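Local coordinates for protein arylesterase (Agrobacterium tumefaciens, PDB 3DCI) that probably hydrolyses ester bonds as a member of the GDSL-like (SGNH) hydrolase family and carries a bound zinc ion, at residues T75-H80 with P116-R121; K24-F29 with L102-I107. All blocks are in the same frame, centred on the assembly; numbering follows the deposited sequence.

Contact 1: T75-H80 with P116-R121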
ATOM      1  N   THR A  75      -3.084  17.034  -1.839  1.00 27.92           N
ATOM      2  CA  THR A  75      -2.012  17.293  -0.909  1.00 28.50           C
ATOM      3  C   THR A  75      -1.475  15.969  -0.338  1.00 28.92           C
ATOM      4  O   THR A  75      -0.278  15.711  -0.416  1.00 29.45           O
ATOM      5  CB  THR A  75      -2.464  18.235   0.238  1.00 28.62           C
ATOM      6  OG1 THR A  75      -3.626  17.676   0.885  1.00 27.46           O
ATOM      7  CG2 THR A  75      -2.722  19.653  -0.304  1.00 27.56           C
ATOM      8  N   CYS A  76      -2.351  15.137   0.232  1.00 29.61           N
ATOM      9  CA  CYS A  76      -1.878  13.927   0.924  1.00 29.78           C
ATOM     10  C   CYS A  76      -2.907  12.809   0.954  1.00 29.82           C
ATOM     11  O   CYS A  76      -2.900  11.978   1.868  1.00 30.09           O
ATOM     12  CB  CYS A  76      -1.435  14.274   2.356  1.00 30.18           C
ATOM     13  SG  CYS A  76      -2.786  14.758   3.441  1.00 31.74           S
ATOM     14  N   TYR A  77      -3.760  12.762  -0.066  1.00 29.47           N
ATOM     15  CA  TYR A  77      -4.873  11.824  -0.088  1.00 30.18           C
ATOM     16  C   TYR A  77      -4.707  10.889  -1.281  1.00 30.23           C
ATOM     17  O   TYR A  77      -4.417  11.327  -2.388  1.00 29.43           O
ATOM     18  CB  TYR A  77      -6.228  12.575  -0.076  1.00 30.41           C
ATOM     19  CG  TYR A  77      -6.287  13.505   1.109  1.00 29.80           C
ATOM     20  CD1 TYR A  77      -6.396  12.994   2.411  1.00 31.58           C
ATOM     21  CD2 TYR A  77      -6.110  14.881   0.951  1.00 30.53           C
ATOM     22  CE1 TYR A  77      -6.379  13.835   3.534  1.00 30.54           C
ATOM     23  CE2 TYR A  77      -6.105  15.737   2.060  1.00 31.11           C
ATOM     24  CZ  TYR A  77      -6.235  15.222   3.348  1.00 30.80           C
ATOM     25  OH  TYR A  77      -6.214  16.084   4.440  1.00 29.89           O
ATOM     26  N   ASP A  78      -4.840   9.594  -1.036  1.00 30.53           N
ATOM     27  CA  ASP A  78      -4.775   8.633  -2.134  1.00 31.13           C
ATOM     28  C   ASP A  78      -5.972   8.886  -3.030  1.00 30.98           C
ATOM     29  O   ASP A  78      -7.066   9.223  -2.557  1.00 30.38           O
ATOM     30  CB  ASP A  78      -4.785   7.193  -1.623  1.00 32.02           C
ATOM     31  CG  ASP A  78      -3.529   6.817  -0.835  1.00 34.15           C
ATOM     32  OD1 ASP A  78      -2.495   7.518  -0.934  1.00 36.75           O
ATOM     33  OD2 ASP A  78      -3.581   5.779  -0.126  1.00 37.63           O
ATOM     34  N   ASP A  79      -5.774   8.708  -4.333  1.00 30.60           N
ATOM     35  CA  ASP A  79      -6.868   8.755  -5.303  1.00 29.87           C
ATOM     36  C   ASP A  79      -6.450   7.872  -6.487  1.00 29.24           C
ATOM     37  O   ASP A  79      -5.533   8.238  -7.215  1.00 28.49           O
ATOM     38  CB  ASP A  79      -7.053  10.209  -5.719  1.00 30.83           C
ATOM     39  CG  ASP A  79      -8.246  10.437  -6.608  1.00 32.75           C
ATOM     40  OD1 ASP A  79      -8.863  11.513  -6.406  1.00 41.02           O
ATOM     41  OD2 ASP A  79      -8.539   9.621  -7.508  1.00 31.65           O
ATOM     42  N   HIS A  80      -7.081   6.705  -6.648  1.00 28.23           N
ATOM     43  CA  HIS A  80      -6.674   5.744  -7.687  1.00 28.90           C
ATOM     44  C   HIS A  80      -7.448   5.887  -8.988  1.00 28.05           C
ATOM     45  O   HIS A  80      -7.415   4.980  -9.795  1.00 27.91           O
ATOM     46  CB  HIS A  80      -6.776   4.294  -7.171  1.00 29.27           C
ATOM     47  CG  HIS A  80      -6.008   4.068  -5.911  1.00 31.56           C
ATOM     48  ND1 HIS A  80      -4.640   4.230  -5.844  1.00 37.59           N
ATOM     49  CD2 HIS A  80      -6.412   3.796  -4.652  1.00 34.54           C
ATOM     50  CE1 HIS A  80      -4.232   4.030  -4.602  1.00 35.67           C
ATOM     51  NE2 HIS A  80      -5.289   3.768  -3.857  1.00 35.65           N
ATOM     52  N   PRO A 116     -15.573  16.026  -3.590  1.00 26.13           N
ATOM     53  CA  PRO A 116     -16.356  15.284  -2.603  1.00 26.63           C
ATOM     54  C   PRO A 116     -15.663  14.058  -2.025  1.00 26.02           C
ATOM     55  O   PRO A 116     -15.808  13.790  -0.839  1.00 25.58           O
ATOM     56  CB  PRO A 116     -17.602  14.832  -3.395  1.00 26.06           C
ATOM     57  CG  PRO A 116     -17.759  15.872  -4.469  1.00 27.79           C
ATOM     58  CD  PRO A 116     -16.325  16.263  -4.835  1.00 26.04           C
ATOM     59  N   VAL A 117     -14.933  13.305  -2.855  1.00 27.12           N
ATOM     60  CA  VAL A 117     -14.329  12.043  -2.395  1.00 27.42           C
ATOM     61  C   VAL A 117     -13.356  12.281  -1.227  1.00 28.21           C
ATOM     62  O   VAL A 117     -13.203  11.417  -0.363  1.00 27.23           O
ATOM     63  CB  VAL A 117     -13.625  11.274  -3.535  1.00 28.22           C
ATOM     64  CG1 VAL A 117     -12.378  12.049  -4.057  1.00 27.49           C
ATOM     65  CG2 VAL A 117     -13.260   9.873  -3.069  1.00 27.06           C
ATOM     66  N   HIS A 118     -12.745  13.471  -1.213  1.00 28.34           N
ATOM     67  CA  HIS A 118     -11.786  13.856  -0.180  1.00 28.84           C
ATOM     68  C   HIS A 118     -12.370  14.725   0.901  1.00 28.68           C
ATOM     69  O   HIS A 118     -11.622  15.273   1.693  1.00 29.52           O
ATOM     70  CB  HIS A 118     -10.610  14.567  -0.815  1.00 28.60           C
ATOM     71  CG  HIS A 118      -9.952  13.746  -1.848  1.00 28.11           C
ATOM     72  ND1 HIS A 118      -9.621  12.434  -1.622  1.00 26.32           N
ATOM     73  CD2 HIS A 118      -9.614  14.016  -3.128  1.00 28.54           C
ATOM     74  CE1 HIS A 118      -9.082  11.932  -2.717  1.00 29.14           C
ATOM     75  NE2 HIS A 118      -9.074  12.871  -3.648  1.00 28.46           N
ATOM     76  N   GLY A 119     -13.688  14.869   0.893  1.00 28.63           N
ATOM     77  CA  GLY A 119     -14.421  15.456   1.998  1.00 28.94           C
ATOM     78  C   GLY A 119     -15.231  16.692   1.644  1.00 28.90           C
ATOM     79  O   GLY A 119     -16.094  17.092   2.391  1.00 28.51           O
ATOM     80  N   GLY A 120     -14.896  17.317   0.519  1.00 29.10           N
ATOM     81  CA  GLY A 120     -15.676  18.409  -0.020  1.00 29.09           C
ATOM     82  C   GLY A 120     -15.390  19.754   0.604  1.00 29.21           C
ATOM     83  O   GLY A 120     -16.057  20.713   0.252  1.00 29.32           O
ATOM     84  N   ARG A 121     -14.364  19.840   1.463  1.00 28.84           N
ATOM     85  CA  ARG A 121     -14.121  21.024   2.303  1.00 28.81           C
ATOM     86  C   ARG A 121     -12.648  21.445   2.358  1.00 28.05           C
ATOM     87  O   ARG A 121     -11.762  20.666   2.082  1.00 26.69           O
ATOM     88  CB  ARG A 121     -14.612  20.763   3.726  1.00 28.37           C
ATOM     89  CG  ARG A 121     -16.130  20.639   3.851  1.00 30.56           C
ATOM     90  CD  ARG A 121     -16.524  20.354   5.288  1.00 31.96           C
ATOM     91  NE  ARG A 121     -16.074  21.416   6.196  1.00 35.12           N
ATOM     92  CZ  ARG A 121     -16.834  22.459   6.568  1.00 38.58           C
ATOM     93  NH1 ARG A 121     -18.094  22.591   6.125  1.00 40.40           N
ATOM     94  NH2 ARG A 121     -16.350  23.381   7.403  1.00 37.91           N
TER
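His118 leans from the short 3-10 turn at 116-118 onto the loop 75-80. With CG anti to the carbonyl carbon (chi1 -57°), the imidazole extends alongside the backbone of Tyr77 to Asp79. ND1 comes first, 3.7 Å from Tyr77 CB. That methylene approaches obliquely in an off-centre CH-pi contact, while Val117 CG1 lies over the centre of one face of the ring, 3.4 Å above its plane. The tyrosine ring, turned only 27° from the imidazole but displaced along it, keeps 6.0 Å between the Tyr77 and His118 ring centroids, so stacking is slight; Tyr77 OH reaches Ala124 O. The loops joined here follow strands 63-69 and 104-108, beyond the C-terminal edge of the parallel sheet of the SGNH hydrolase fold. Further along, His118 CE1 lies edge-on to Asp78 O at 3.4 Å. At the tip, His118 NE2 donates to Asp79 OD1 over 3.1 Å, a bent bond (144° at the hydrogen) meeting the oxygen on its anti side. Histidine suits the place because one flat ring offers an apolar face and an N-H. Asp79 OD2 accepts from Ala81 N, helping fix the carboxylate; Asp78 OD1 is held by Asn87, and OD2 bonds His80 NE2 of a neighbouring subunit.

Contact 2: K24-F29 with L102-I107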
ATOM      1  N   LYS A  24      19.988  29.319  -8.705  1.00 39.88           N
ATOM      2  CA  LYS A  24      19.128  28.741  -7.698  1.00 36.72           C
ATOM      3  C   LYS A  24      18.247  27.661  -8.354  1.00 34.61           C
ATOM      4  O   LYS A  24      18.055  27.664  -9.554  1.00 33.02           O
ATOM      5  CB  LYS A  24      18.272  29.822  -7.049  1.00 37.15           C
ATOM      6  CG  LYS A  24      19.074  30.977  -6.435  1.00 38.64           C
ATOM      7  CD  LYS A  24      19.685  30.580  -5.105  1.00 39.09           C
ATOM      8  CE  LYS A  24      20.410  31.755  -4.465  1.00 40.71           C
ATOM      9  NZ  LYS A  24      20.612  31.473  -3.028  1.00 41.07           N
ATOM     10  N   THR A  25      17.738  26.728  -7.563  1.00 32.70           N
ATOM     11  CA  THR A  25      16.862  25.700  -8.089  1.00 32.11           C
ATOM     12  C   THR A  25      15.536  25.679  -7.321  1.00 29.57           C
ATOM     13  O   THR A  25      15.510  25.792  -6.097  1.00 28.23           O
ATOM     14  CB  THR A  25      17.511  24.327  -8.029  1.00 32.10           C
ATOM     15  OG1 THR A  25      17.848  24.026  -6.663  1.00 33.54           O
ATOM     16  CG2 THR A  25      18.764  24.279  -8.942  1.00 32.81           C
ATOM     17  N   VAL A  26      14.462  25.493  -8.079  1.00 27.46           N
ATOM     18  CA  VAL A  26      13.118  25.649  -7.613  1.00 26.21           C
ATOM     19  C   VAL A  26      12.305  24.465  -8.061  1.00 26.02           C
ATOM     20  O   VAL A  26      12.351  24.093  -9.223  1.00 25.04           O
ATOM     21  CB  VAL A  26      12.482  26.941  -8.187  1.00 26.50           C
ATOM     22  CG1 VAL A  26      11.019  27.080  -7.770  1.00 24.18           C
ATOM     23  CG2 VAL A  26      13.289  28.175  -7.740  1.00 25.48           C
ATOM     24  N   LEU A  27      11.583  23.862  -7.126  1.00 25.88           N
ATOM     25  CA  LEU A  27      10.619  22.816  -7.457  1.00 25.80           C
ATOM     26  C   LEU A  27       9.229  23.427  -7.533  1.00 26.22           C
ATOM     27  O   LEU A  27       8.776  24.084  -6.596  1.00 28.49           O
ATOM     28  CB  LEU A  27      10.669  21.688  -6.423  1.00 24.85           C
ATOM     29  CG  LEU A  27       9.603  20.595  -6.518  1.00 25.80           C
ATOM     30  CD1 LEU A  27       9.751  19.810  -7.831  1.00 26.14           C
ATOM     31  CD2 LEU A  27       9.692  19.670  -5.293  1.00 24.85           C
ATOM     32  N   ALA A  28       8.569  23.232  -8.665  1.00 26.83           N
ATOM     33  CA  ALA A  28       7.206  23.716  -8.904  1.00 26.82           C
ATOM     34  C   ALA A  28       6.254  22.534  -8.857  1.00 26.17           C
ATOM     35  O   ALA A  28       6.049  21.836  -9.855  1.00 28.68           O
ATOM     36  CB  ALA A  28       7.106  24.430 -10.238  1.00 24.57           C
ATOM     37  N   PHE A  29       5.627  22.351  -7.704  1.00 26.01           N
ATOM     38  CA  PHE A  29       4.884  21.140  -7.385  1.00 25.86           C
ATOM     39  C   PHE A  29       3.384  21.416  -7.351  1.00 25.78           C
ATOM     40  O   PHE A  29       2.912  22.235  -6.566  1.00 25.58           O
ATOM     41  CB  PHE A  29       5.380  20.613  -6.011  1.00 25.78           C
ATOM     42  CG  PHE A  29       4.928  19.201  -5.699  1.00 25.70           C
ATOM     43  CD1 PHE A  29       5.539  18.104  -6.324  1.00 25.75           C
ATOM     44  CD2 PHE A  29       3.929  18.960  -4.766  1.00 24.78           C
ATOM     45  CE1 PHE A  29       5.142  16.821  -6.072  1.00 24.30           C
ATOM     46  CE2 PHE A  29       3.526  17.665  -4.475  1.00 25.94           C
ATOM     47  CZ  PHE A  29       4.124  16.584  -5.129  1.00 27.18           C
ATOM     48  N   LEU A 102      17.702  21.747  -3.318  1.00 26.12           N
ATOM     49  CA  LEU A 102      16.725  22.706  -3.804  1.00 25.99           C
ATOM     50  C   LEU A 102      16.792  23.963  -2.931  1.00 26.25           C
ATOM     51  O   LEU A 102      16.940  23.881  -1.713  1.00 24.15           O
ATOM     52  CB  LEU A 102      15.341  22.104  -3.705  1.00 26.23           C
ATOM     53  CG  LEU A 102      14.953  21.130  -4.807  1.00 25.18           C
ATOM     54  CD1 LEU A 102      13.806  20.262  -4.299  1.00 27.35           C
ATOM     55  CD2 LEU A 102      14.623  21.917  -6.108  1.00 24.94           C
ATOM     56  N   ASP A 103      16.640  25.128  -3.544  1.00 26.66           N
ATOM     57  CA  ASP A 103      16.625  26.354  -2.760  1.00 26.31           C
ATOM     58  C   ASP A 103      15.211  26.724  -2.321  1.00 26.06           C
ATOM     59  O   ASP A 103      15.031  27.350  -1.284  1.00 24.56           O
ATOM     60  CB  ASP A 103      17.249  27.472  -3.558  1.00 27.29           C
ATOM     61  CG  ASP A 103      18.664  27.176  -3.927  1.00 28.32           C
ATOM     62  OD1 ASP A 103      19.498  27.150  -3.015  1.00 30.64           O
ATOM     63  OD2 ASP A 103      18.941  26.975  -5.123  1.00 31.58           O
ATOM     64  N   LEU A 104      14.222  26.346  -3.135  1.00 25.75           N
ATOM     65  CA  LEU A 104      12.827  26.693  -2.913  1.00 25.32           C
ATOM     66  C   LEU A 104      11.895  25.610  -3.458  1.00 25.02           C
ATOM     67  O   LEU A 104      12.098  25.087  -4.540  1.00 24.91           O
ATOM     68  CB  LEU A 104      12.488  28.025  -3.587  1.00 25.49           C
ATOM     69  CG  LEU A 104      11.034  28.564  -3.572  1.00 25.03           C
ATOM     70  CD1 LEU A 104      10.590  28.922  -2.147  1.00 22.66           C
ATOM     71  CD2 LEU A 104      10.922  29.807  -4.493  1.00 23.40           C
ATOM     72  N   VAL A 105      10.869  25.304  -2.686  1.00 24.98           N
ATOM     73  CA  VAL A 105       9.780  24.501  -3.137  1.00 25.18           C
ATOM     74  C   VAL A 105       8.553  25.404  -3.189  1.00 25.34           C
ATOM     75  O   VAL A 105       8.254  26.123  -2.224  1.00 25.67           O
ATOM     76  CB  VAL A 105       9.509  23.294  -2.185  1.00 25.27           C
ATOM     77  CG1 VAL A 105       8.216  22.537  -2.585  1.00 24.58           C
ATOM     78  CG2 VAL A 105      10.751  22.384  -2.104  1.00 24.26           C
ATOM     79  N   ILE A 106       7.841  25.343  -4.302  1.00 25.06           N
ATOM     80  CA  ILE A 106       6.570  26.041  -4.459  1.00 25.10           C
ATOM     81  C   ILE A 106       5.479  24.984  -4.611  1.00 25.22           C
ATOM     82  O   ILE A 106       5.597  24.082  -5.440  1.00 25.47           O
ATOM     83  CB  ILE A 106       6.531  26.953  -5.709  1.00 25.78           C
ATOM     84  CG1 ILE A 106       7.698  27.952  -5.745  1.00 26.00           C
ATOM     85  CG2 ILE A 106       5.155  27.723  -5.762  1.00 24.72           C
ATOM     86  CD1 ILE A 106       7.783  28.830  -7.073  1.00 25.02           C
ATOM     87  N   ILE A 107       4.429  25.066  -3.812  1.00 24.46           N
ATOM     88  CA  ILE A 107       3.355  24.068  -3.896  1.00 24.74           C
ATOM     89  C   ILE A 107       2.039  24.783  -4.145  1.00 25.02           C
ATOM     90  O   ILE A 107       1.650  25.621  -3.341  1.00 24.14           O
ATOM     91  CB  ILE A 107       3.207  23.241  -2.607  1.00 24.64           C
ATOM     92  CG1 ILE A 107       4.539  22.611  -2.215  1.00 24.28           C
ATOM     93  CG2 ILE A 107       2.062  22.178  -2.769  1.00 23.31           C
ATOM     94  CD1 ILE A 107       4.482  21.801  -0.922  1.00 23.77           C
TER
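Asp103 OD2 accepts the backbone N-H of Thr25 (N to OD2 2.7 Å) through its anti lone pair, tying the start of strand 24-29 to the turn leading into strand 104-107. Its CG sits beside the backbone N (chi1 -60°), which turns the carboxylate toward the neighbouring strand. Thr25 O accepts two bonds, from Asp103 N at 2.9 Å and from Leu104 N at 3.3 Å. Lys24 lays its CD against the carboxylate, but its NZ stays 4.5 Å from Asp103 OD1, too far for a salt bridge. From here the ladder is parallel: Leu27 N donates to Leu104 O, Ile106 N to Leu27 O at 2.8 Å, and Phe29 N to Ile106 O.

Side chains alternate between the faces of the sheet. On one, Val26 CG1 meets Ile106 CD1 at 3.7 Å, and small Ala28 leaves room for Trp51 and Pro52 of flanking helix 51-59. On the other, Leu27 CB rests on Leu102 CD2 at 4.0 Å, and Ile107 CG2 approaches the edge of the Phe29 ring. Beta-branched Val and Ile suit the extended backbone; Leu and Phe add buried apolar bulk. Further out, Thr25 OG1 bonds Pro101 O, while strands 63-69 and 149-154 continue the sheet to either side. Two interior neighbours of a five-stranded parallel sheet, ordered 2-1-3-4-5 and flanked by helices, are characteristic of the alpha/beta fold of SGNH hydrolases.

In the fold
Contact 2 lies within the central sheet, where two adjacent strands share a backbone ladder and apolar side chains pack on both faces of the sheet; its polar side-chain bond appears only at the entry to the strands. Contact 1 lies on the opposite side of the chain's centre, about 24 Å away between centres, and is buried partly by neighbouring subunits. It joins loops rather than strands, so side chains take over the work: an imidazole and a carboxylate instead of repeated amides. The two are linked by topology, since 116-121 follows the strand that begins in 102-107, and 75-80 follows strand 63-69, which borders 24-29.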